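Local coordinates for glycosyl hydrolase family 2, TIM barrel domain protein (Faecalibacterium prausnitzii A2-165, PDB 6ED2), which probably hydrolyses beta-glucuronides as a gut bacterial beta-glucuronidase of glycosyl hydrolase family 2, at residues 305-319 against 617-629. Residues are numbered along the deposited sequence; the frame is centred on the assembly and turned at random.
Sequences GRFLLNGSPVYLRGF and KRWTTLPVDFKKR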
loop_
_atom_site.group_PDB
_atom_site.type_symbol
_atom_site.label_atom_id
_atom_site.label_comp_id
_atom_site.label_asym_id
_atom_site.label_seq_id
_atom_site.Cartn_x
_atom_site.Cartn_y
_atom_site.Cartn_z
ATOM N N GLY A 305 -41.886 4.626 20.359
ATOM C CA GLY A 305 -40.627 5.149 19.859
ATOM C C GLY A 305 -39.537 4.118 19.667
ATOM O O GLY A 305 -38.354 4.477 19.689
ATOM N N ARG A 306 -39.905 2.841 19.476
ATOM C CA ARG A 306 -38.955 1.754 19.283
ATOM C C ARG A 306 -39.344 0.938 18.056
ATOM O O ARG A 306 -40.531 0.808 17.735
ATOM C CB ARG A 306 -38.903 0.837 20.508
ATOM C CG ARG A 306 -38.448 1.533 21.770
ATOM C CD ARG A 306 -36.944 1.519 21.862
ATOM N NE ARG A 306 -36.493 0.639 22.933
ATOM C CZ ARG A 306 -35.330 -0.006 22.940
ATOM N NH1 ARG A 306 -35.013 -0.781 23.969
ATOM N NH2 ARG A 306 -34.484 0.123 21.924
ATOM N N PHE A 307 -38.326 0.400 17.367
ATOM C CA PHE A 307 -38.530 -0.617 16.329
ATOM C C PHE A 307 -38.870 -1.940 17.007
ATOM O O PHE A 307 -38.019 -2.529 17.682
ATOM C CB PHE A 307 -37.279 -0.775 15.462
ATOM C CG PHE A 307 -36.913 0.459 14.683
ATOM C CD1 PHE A 307 -37.711 0.898 13.641
ATOM C CD2 PHE A 307 -35.778 1.188 15.010
ATOM C CE1 PHE A 307 -37.398 2.061 12.942
ATOM C CE2 PHE A 307 -35.446 2.343 14.308
ATOM C CZ PHE A 307 -36.264 2.788 13.274
ATOM N N LEU A 308 -40.098 -2.423 16.840
ATOM C CA LEU A 308 -40.520 -3.667 17.477
ATOM C C LEU A 308 -40.581 -4.784 16.440
ATOM O O LEU A 308 -41.357 -4.708 15.477
ATOM C CB LEU A 308 -41.871 -3.508 18.165
ATOM C CG LEU A 308 -41.902 -2.589 19.394
ATOM C CD1 LEU A 308 -43.273 -2.679 20.067
ATOM C CD2 LEU A 308 -40.784 -2.930 20.375
ATOM N N LEU A 309 -39.770 -5.815 16.652
ATOM C CA LEU A 309 -39.769 -7.025 15.844
ATOM C C LEU A 309 -40.355 -8.140 16.693
ATOM O O LEU A 309 -39.781 -8.493 17.729
ATOM C CB LEU A 309 -38.351 -7.385 15.388
ATOM C CG LEU A 309 -38.170 -8.723 14.659
ATOM C CD1 LEU A 309 -38.965 -8.755 13.377
ATOM C CD2 LEU A 309 -36.698 -8.953 14.358
ATOM N N ASN A 310 -41.483 -8.699 16.253
ATOM C CA ASN A 310 -42.209 -9.688 17.053
ATOM C C ASN A 310 -42.470 -9.164 18.464
ATOM O O ASN A 310 -42.393 -9.896 19.448
ATOM C CB ASN A 310 -41.461 -11.018 17.094
ATOM C CG ASN A 310 -41.248 -11.597 15.707
ATOM O OD1 ASN A 310 -42.060 -11.369 14.813
ATOM N ND2 ASN A 310 -40.153 -12.323 15.515
ATOM N N GLY A 311 -42.764 -7.869 18.562
ATOM C CA GLY A 311 -43.090 -7.268 19.837
ATOM C C GLY A 311 -41.913 -6.971 20.739
ATOM O O GLY A 311 -42.135 -6.558 21.879
ATOM N N SER A 312 -40.672 -7.168 20.278
ATOM C CA SER A 312 -39.489 -6.835 21.064
ATOM C C SER A 312 -38.641 -5.782 20.357
ATOM O O SER A 312 -38.474 -5.838 19.134
ATOM C CB SER A 312 -38.624 -8.072 21.334
ATOM O OG SER A 312 -39.061 -8.736 22.501
ATOM N N PRO A 313 -38.084 -4.822 21.095
ATOM C CA PRO A 313 -37.327 -3.740 20.451
ATOM C C PRO A 313 -35.990 -4.217 19.909
ATOM O O PRO A 313 -35.336 -5.085 20.491
ATOM C CB PRO A 313 -37.143 -2.714 21.578
ATOM C CG PRO A 313 -37.241 -3.523 22.842
ATOM C CD PRO A 313 -38.194 -4.649 22.558
ATOM N N VAL A 314 -35.591 -3.641 18.773
ATOM C CA VAL A 314 -34.309 -3.939 18.140
ATOM C C VAL A 314 -33.590 -2.629 17.875
ATOM O O VAL A 314 -34.158 -1.721 17.255
ATOM C CB VAL A 314 -34.463 -4.713 16.814
ATOM C CG1 VAL A 314 -33.088 -4.926 16.190
ATOM C CG2 VAL A 314 -35.133 -6.044 17.046
ATOM N N TYR A 315 -32.342 -2.537 18.325
ATOM C CA TYR A 315 -31.479 -1.418 17.979
ATOM C C TYR A 315 -30.753 -1.774 16.685
ATOM O O TYR A 315 -29.982 -2.739 16.646
ATOM C CB TYR A 315 -30.494 -1.112 19.112
ATOM C CG TYR A 315 -29.603 0.063 18.803
ATOM C CD1 TYR A 315 -29.999 1.370 19.108
ATOM C CD2 TYR A 315 -28.377 -0.120 18.164
ATOM C CE1 TYR A 315 -29.181 2.469 18.790
ATOM C CE2 TYR A 315 -27.558 0.961 17.849
ATOM C CZ TYR A 315 -27.963 2.249 18.162
ATOM O OH TYR A 315 -27.137 3.309 17.845
ATOM N N LEU A 316 -31.023 -1.017 15.623
ATOM C CA LEU A 316 -30.501 -1.348 14.306
ATOM C C LEU A 316 -29.018 -0.995 14.237
ATOM O O LEU A 316 -28.604 0.088 14.669
ATOM C CB LEU A 316 -31.277 -0.596 13.218
ATOM C CG LEU A 316 -32.824 -0.600 13.232
ATOM C CD1 LEU A 316 -33.420 0.190 12.049
ATOM C CD2 LEU A 316 -33.401 -2.013 13.245
ATOM N N ARG A 317 -28.217 -1.916 13.704
ATOM C CA ARG A 317 -26.790 -1.688 13.485
ATOM C C ARG A 317 -26.398 -2.379 12.189
ATOM O O ARG A 317 -26.800 -3.523 11.939
ATOM C CB ARG A 317 -25.930 -2.211 14.654
ATOM C CG ARG A 317 -25.912 -3.734 14.793
ATOM C CD ARG A 317 -25.760 -4.161 16.240
ATOM N NE ARG A 317 -26.990 -3.914 16.982
ATOM C CZ ARG A 317 -27.179 -4.240 18.258
ATOM N NH1 ARG A 317 -26.212 -4.839 18.946
ATOM N NH2 ARG A 317 -28.341 -3.969 18.846
ATOM N N GLY A 318 -25.628 -1.679 11.362
ATOM C CA GLY A 318 -25.248 -2.229 10.080
ATOM C C GLY A 318 -24.774 -1.183 9.106
ATOM O O GLY A 318 -24.030 -0.273 9.484
ATOM N N PHE A 319 -25.218 -1.273 7.854
ATOM C CA PHE A 319 -24.532 -0.565 6.788
ATOM C C PHE A 319 -25.507 0.054 5.806
ATOM O O PHE A 319 -26.606 -0.458 5.577
ATOM C CB PHE A 319 -23.601 -1.502 5.990
ATOM C CG PHE A 319 -22.630 -2.252 6.835
ATOM C CD1 PHE A 319 -21.415 -1.670 7.199
ATOM C CD2 PHE A 319 -22.922 -3.544 7.265
ATOM C CE1 PHE A 319 -20.504 -2.362 7.980
ATOM C CE2 PHE A 319 -22.023 -4.255 8.067
ATOM C CZ PHE A 319 -20.817 -3.667 8.428
ATOM N N LYS A 617 -16.509 -5.189 17.942
ATOM C CA LYS A 617 -16.561 -5.158 19.396
ATOM C C LYS A 617 -17.799 -4.415 19.881
ATOM O O LYS A 617 -18.484 -4.870 20.804
ATOM C CB LYS A 617 -15.293 -4.523 19.962
ATOM C CG LYS A 617 -15.356 -4.347 21.487
ATOM C CD LYS A 617 -13.993 -3.954 22.078
ATOM C CE LYS A 617 -14.095 -3.397 23.506
ATOM N NZ LYS A 617 -12.895 -2.557 23.862
ATOM N N ARG A 618 -18.112 -3.276 19.261
ATOM C CA ARG A 618 -19.275 -2.509 19.696
ATOM C C ARG A 618 -20.576 -3.258 19.410
ATOM O O ARG A 618 -21.407 -3.445 20.307
ATOM C CB ARG A 618 -19.278 -1.133 19.019
ATOM C CG ARG A 618 -20.521 -0.291 19.316
ATOM C CD ARG A 618 -20.407 1.104 18.684
ATOM N NE ARG A 618 -21.691 1.790 18.636
ATOM C CZ ARG A 618 -22.184 2.519 19.639
ATOM N NH1 ARG A 618 -21.493 2.657 20.770
ATOM N NH2 ARG A 618 -23.369 3.112 19.514
ATOM N N TRP A 619 -20.758 -3.716 18.168
ATOM C CA TRP A 619 -22.055 -4.237 17.753
ATOM C C TRP A 619 -22.376 -5.566 18.420
ATOM O O TRP A 619 -23.550 -5.856 18.667
ATOM C CB TRP A 619 -22.095 -4.381 16.234
ATOM C CG TRP A 619 -22.317 -3.080 15.530
ATOM C CD1 TRP A 619 -22.672 -1.886 16.096
ATOM C CD2 TRP A 619 -22.204 -2.840 14.126
ATOM N NE1 TRP A 619 -22.786 -0.913 15.125
ATOM C CE2 TRP A 619 -22.509 -1.478 13.907
ATOM C CE3 TRP A 619 -21.875 -3.647 13.024
ATOM C CZ2 TRP A 619 -22.498 -0.906 12.634
ATOM C CZ3 TRP A 619 -21.859 -3.073 11.770
ATOM C CH2 TRP A 619 -22.162 -1.713 11.589
ATOM N N THR A 620 -21.365 -6.390 18.700
ATOM C CA THR A 620 -21.586 -7.642 19.414
ATOM C C THR A 620 -21.650 -7.450 20.918
ATOM O O THR A 620 -22.078 -8.364 21.620
ATOM C CB THR A 620 -20.487 -8.667 19.091
ATOM O OG1 THR A 620 -19.233 -8.201 19.599
ATOM C CG2 THR A 620 -20.384 -8.911 17.576
ATOM N N THR A 621 -21.236 -6.292 21.421
ATOM C CA THR A 621 -21.378 -5.978 22.836
ATOM C C THR A 621 -22.714 -5.310 23.150
ATOM O O THR A 621 -23.324 -5.613 24.181
ATOM C CB THR A 621 -20.219 -5.082 23.288
ATOM O OG1 THR A 621 -18.999 -5.825 23.209
ATOM C CG2 THR A 621 -20.421 -4.607 24.714
ATOM N N LEU A 622 -23.189 -4.409 22.288
ATOM C CA LEU A 622 -24.498 -3.798 22.511
ATOM C C LEU A 622 -25.588 -4.870 22.510
ATOM O O LEU A 622 -25.646 -5.689 21.578
ATOM C CB LEU A 622 -24.810 -2.762 21.435
ATOM C CG LEU A 622 -23.909 -1.532 21.348
ATOM C CD1 LEU A 622 -24.337 -0.639 20.188
ATOM C CD2 LEU A 622 -23.948 -0.760 22.665
ATOM N N PRO A 623 -26.466 -4.897 23.510
ATOM C CA PRO A 623 -27.588 -5.844 23.477
ATOM C C PRO A 623 -28.524 -5.546 22.317
ATOM O O PRO A 623 -28.538 -4.440 21.762
ATOM C CB PRO A 623 -28.286 -5.632 24.831
ATOM C CG PRO A 623 -27.890 -4.268 25.255
ATOM C CD PRO A 623 -26.475 -4.072 24.729
ATOM N N VAL A 624 -29.317 -6.558 21.947
ATOM C CA VAL A 624 -30.191 -6.405 20.784
ATOM C C VAL A 624 -31.188 -5.273 21.005
ATOM O O VAL A 624 -31.567 -4.572 20.054
ATOM C CB VAL A 624 -30.886 -7.745 20.451
ATOM C CG1 VAL A 624 -31.578 -8.309 21.664
ATOM C CG2 VAL A 624 -31.879 -7.576 19.304
ATOM N N ASP A 625 -31.582 -5.033 22.262
ATOM C CA ASP A 625 -32.548 -3.992 22.621
ATOM C C ASP A 625 -31.881 -2.795 23.304
ATOM O O ASP A 625 -32.475 -2.145 24.172
ATOM C CB ASP A 625 -33.649 -4.572 23.510
ATOM C CG ASP A 625 -33.121 -5.068 24.847
ATOM O OD1 ASP A 625 -31.935 -5.442 24.924
ATOM O OD2 ASP A 625 -33.892 -5.077 25.826
ATOM N N PHE A 626 -30.644 -2.502 22.912
ATOM C CA PHE A 626 -29.938 -1.315 23.369
ATOM C C PHE A 626 -30.789 -0.062 23.181
ATOM O O PHE A 626 -31.567 0.044 22.225
ATOM C CB PHE A 626 -28.639 -1.202 22.579
ATOM C CG PHE A 626 -27.797 -0.015 22.929
ATOM C CD1 PHE A 626 -27.355 0.844 21.932
ATOM C CD2 PHE A 626 -27.393 0.210 24.239
ATOM C CE1 PHE A 626 -26.549 1.934 22.233
ATOM C CE2 PHE A 626 -26.578 1.292 24.558
ATOM C CZ PHE A 626 -26.161 2.166 23.554
ATOM N N LYS A 627 -30.642 0.874 24.123
ATOM C CA LYS A 627 -31.232 2.211 24.093
ATOM C C LYS A 627 -32.691 2.189 24.519
ATOM O O LYS A 627 -33.581 2.483 23.711
ATOM C CB LYS A 627 -31.109 2.857 22.712
ATOM C CG LYS A 627 -30.765 4.322 22.790
ATOM C CD LYS A 627 -29.288 4.491 23.078
ATOM C CE LYS A 627 -28.834 5.821 22.588
ATOM N NZ LYS A 627 -29.108 5.973 21.146
ATOM N N LYS A 628 -32.932 1.840 25.785
ATOM C CA LYS A 628 -34.271 1.933 26.342
ATOM C C LYS A 628 -34.747 3.381 26.304
ATOM O O LYS A 628 -33.965 4.328 26.424
ATOM C CB LYS A 628 -34.303 1.372 27.768
ATOM C CG LYS A 628 -34.216 -0.163 27.807
ATOM C CD LYS A 628 -34.230 -0.724 29.238
ATOM C CE LYS A 628 -34.194 -2.255 29.244
ATOM N NZ LYS A 628 -33.059 -2.797 28.431
ATOM N N ARG A 629 -36.044 3.545 26.118
ATOM C CA ARG A 629 -36.577 4.784 25.571
ATOM C C ARG A 629 -37.314 5.609 26.629
ATOM O O ARG A 629 -37.327 5.248 27.813
ATOM C CB ARG A 629 -37.483 4.419 24.393
ATOM C CG ARG A 629 -38.060 5.535 23.622
ATOM C CD ARG A 629 -37.084 6.090 22.636
ATOM N NE ARG A 629 -37.340 7.523 22.496
ATOM C CZ ARG A 629 -37.884 8.093 21.432
ATOM N NH1 ARG A 629 -38.079 9.412 21.411
ATOM N NH2 ARG A 629 -38.211 7.350 20.381
HETATM O O HOH W 1 -37.977 1.516 25.705
HETATM O O HOH W 2 -26.756 5.030 20.170
#
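Arg317 lays its CB over one face of the Trp619 indole, a CH-pi contact 3.5 Å from the centroid of the five-membered ring. This joins the first strand of the TIM barrel, 316-319, to the last helix, whose closing residues 617-621 run roughly antiparallel to it and lead into the C-terminal tail. With CG held between its backbone N and carbonyl carbon (chi1 68°) and the chain bent at chi2 and chi3, Arg317 passes the indole and spreads its guanidinium among backbone carbonyls. Arg317 NH1 donates to Trp619 O at 2.9 Å and to Leu622 O, NH2 reaches Pro623 O almost straight, and NE and NH2 both grip Tyr315 O side-on; all four acceptors lie near the guanidinium plane. A leucine in its place would probably leave Trp619 O and Leu622 O without these donors and weaken the hold on the start of the tail.

The edge of the same indole, at its six-membered ring, meets the face of Phe319 in a T-shaped pair, while Trp619 NE1 bonds to Glu577. Tyr315 N donates to Val624 O at 2.8 Å, and Phe626 CD1 sits over the centre of the Tyr315 ring in a T-shaped pair, planes 74° apart. Tyr315 OH bonds to Glu577 and, through a water, to Lys627 NZ, whose amine also hydrogen-bonds Val574 O.

Nearer the chain end, Arg306 NH1 points straight at Asp625 O, 2.9 Å away, and NH2 serves Phe626 O and Gln575. Its guanidinium is sandwiched between Pro313 CB and Lys627 O. Arg629, salt-bridged to Asp572, donates from NH2 to a lone pair of Gly305 O at 3.0 Å.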